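Local structure of membrane lipoprotein TpN32 (Treponema pallidum, 1XS5) at residues V5-L10 with L32-F37. The protein binds L-methionine, probably as a periplasmic-type substrate-binding lipoprotein of the NlpA family. Sequence-based numbering, arbitrary orientation.
Sequences VGVGVL and LRIVEF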
loop_
_atom_site.group_PDB
_atom_site.type_symbol
_atom_site.label_atom_id
_atom_site.label_comp_id
_atom_site.label_asym_id
_atom_site.label_seq_id
_atom_site.Cartn_x
_atom_site.Cartn_y
_atom_site.Cartn_z
ATOM N N VAL A 5 13.266 14.981 13.233
ATOM C CA VAL A 5 11.860 14.906 12.809
ATOM C C VAL A 5 11.521 13.410 12.702
ATOM O O VAL A 5 12.312 12.629 12.189
ATOM C CB VAL A 5 11.614 15.618 11.464
ATOM C CG1 VAL A 5 11.976 17.096 11.619
ATOM C CG2 VAL A 5 12.431 14.998 10.368
ATOM N N GLY A 6 10.362 13.016 13.213
ATOM C CA GLY A 6 9.982 11.611 13.164
ATOM C C GLY A 6 9.142 11.299 11.943
ATOM O O GLY A 6 8.316 12.111 11.552
ATOM N N VAL A 7 9.380 10.141 11.317
ATOM C CA VAL A 7 8.582 9.714 10.173
ATOM C C VAL A 7 8.131 8.299 10.525
ATOM O O VAL A 7 8.969 7.436 10.780
ATOM C CB VAL A 7 9.400 9.706 8.851
ATOM C CG1 VAL A 7 10.740 9.004 9.079
ATOM C CG2 VAL A 7 8.585 8.982 7.713
ATOM N N GLY A 8 6.812 8.085 10.569
ATOM C CA GLY A 8 6.269 6.763 10.886
ATOM C C GLY A 8 6.328 5.825 9.689
ATOM O O GLY A 8 6.050 6.237 8.540
ATOM N N VAL A 9 6.709 4.575 9.938
ATOM C CA VAL A 9 6.776 3.570 8.847
ATOM C C VAL A 9 6.158 2.276 9.397
ATOM O O VAL A 9 6.144 2.071 10.609
ATOM C CB VAL A 9 8.273 3.338 8.403
ATOM C CG1 VAL A 9 9.018 2.509 9.463
ATOM C CG2 VAL A 9 8.333 2.672 7.027
ATOM N N LEU A 10 5.687 1.409 8.498
ATOM C CA LEU A 10 5.078 0.143 8.824
ATOM C C LEU A 10 5.982 -1.042 8.515
ATOM O O LEU A 10 6.058 -1.990 9.292
ATOM C CB LEU A 10 3.791 -0.007 7.988
ATOM C CG LEU A 10 2.883 -1.229 8.132
ATOM C CD1 LEU A 10 2.283 -1.257 9.531
ATOM C CD2 LEU A 10 1.748 -1.094 7.112
ATOM N N LEU A 32 16.635 12.357 10.643
ATOM C CA LEU A 32 15.372 11.707 10.380
ATOM C C LEU A 32 15.297 10.510 11.321
ATOM O O LEU A 32 16.161 9.624 11.277
ATOM C CB LEU A 32 15.338 11.250 8.903
ATOM C CG LEU A 32 13.999 10.724 8.355
ATOM C CD1 LEU A 32 12.904 11.741 8.614
ATOM C CD2 LEU A 32 14.121 10.429 6.846
ATOM N N ARG A 33 14.304 10.525 12.210
ATOM C CA ARG A 33 14.099 9.419 13.143
ATOM C C ARG A 33 12.997 8.539 12.517
ATOM O O ARG A 33 11.877 9.016 12.295
ATOM C CB ARG A 33 13.645 9.994 14.493
ATOM C CG ARG A 33 13.359 8.950 15.561
ATOM C CD ARG A 33 13.178 9.697 16.904
ATOM N NE ARG A 33 11.960 10.512 16.914
ATOM C CZ ARG A 33 10.753 10.051 17.182
ATOM N NH1 ARG A 33 10.578 8.768 17.473
ATOM N NH2 ARG A 33 9.708 10.877 17.156
ATOM N N ILE A 34 13.307 7.276 12.233
ATOM C CA ILE A 34 12.350 6.361 11.616
ATOM C C ILE A 34 11.659 5.625 12.743
ATOM O O ILE A 34 12.287 4.895 13.522
ATOM C CB ILE A 34 13.065 5.374 10.651
ATOM C CG1 ILE A 34 13.785 6.186 9.532
ATOM C CG2 ILE A 34 12.049 4.441 10.005
ATOM C CD1 ILE A 34 14.570 5.303 8.524
ATOM N N VAL A 35 10.360 5.863 12.857
ATOM C CA VAL A 35 9.562 5.324 13.950
ATOM C C VAL A 35 8.711 4.168 13.426
ATOM O O VAL A 35 7.893 4.354 12.522
ATOM C CB VAL A 35 8.661 6.459 14.491
ATOM C CG1 VAL A 35 7.881 5.983 15.739
ATOM C CG2 VAL A 35 9.537 7.716 14.767
ATOM N N GLU A 36 8.881 2.988 14.001
ATOM C CA GLU A 36 8.177 1.797 13.519
ATOM C C GLU A 36 6.868 1.486 14.238
ATOM O O GLU A 36 6.835 1.325 15.467
ATOM C CB GLU A 36 9.124 0.590 13.636
ATOM C CG GLU A 36 10.578 0.910 13.289
ATOM C CD GLU A 36 11.566 -0.172 13.783
ATOM O OE1 GLU A 36 11.341 -1.362 13.485
ATOM O OE2 GLU A 36 12.564 0.167 14.469
ATOM N N PHE A 37 5.799 1.368 13.451
ATOM C CA PHE A 37 4.458 1.089 13.953
ATOM C C PHE A 37 3.966 -0.256 13.469
ATOM O O PHE A 37 4.560 -0.829 12.572
ATOM C CB PHE A 37 3.497 2.167 13.442
ATOM C CG PHE A 37 3.654 3.494 14.135
ATOM C CD1 PHE A 37 4.665 4.369 13.771
ATOM C CD2 PHE A 37 2.783 3.855 15.152
ATOM C CE1 PHE A 37 4.809 5.596 14.408
ATOM C CE2 PHE A 37 2.907 5.079 15.815
ATOM C CZ PHE A 37 3.916 5.950 15.449
HETATM O O HOH W 1 6.457 -2.182 11.990
#
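L32 reaches across to V5 and V7 with one methyl group: its CD1 fits between the two valines, 3.5 Å from CG1 of V7 and 3.7 Å from CG2 of V5. Next along the same face, V7 CG1 lies loosely against I34 CG1, while the other branch of I34 turns forward and sets CG2 3.6 Å from CG1 of V9. V7 and V9 both carry CG1 between their backbone N and carbonyl carbon (chi1 47° and 74°), which turns that methyl to the neighbouring strand. Underneath, five backbone hydrogen bonds join the strands in parallel register, from R33 N to V5 O through to F37 N to V9 O, with V7 and V9 each bonding through both N and O. The two strand axes are twisted by 33° against each other. They are the two strands of a beta-alpha-beta unit, 3-9 and 30-36, the latter at the edge of the sheet, in a fold of the periplasmic binding protein type. The connecting helix 14-26 packs on the face of V7, V9 and I34, where L18 meets both V7 and I34. On the other face, G6 and G8 leave hollows. The guanidinium of R33 reaches G6 obliquely, NH2 coming 4.1 Å from its CA, and V35 CG2 borders the same glycine. The ring of F37 leans obliquely over G8, with CE1 4.0 Å from the glycine CA, and V9 O lies at the ring edge. L43 and A46 of helix 40-49 also touch this ring. Beyond the strands, L10 CD1 lies 3.8 Å from F37 O, and the leucine side chain is about 6 Å from the bound methionine, whose pocket includes Y40 and F57, both in contact with L10.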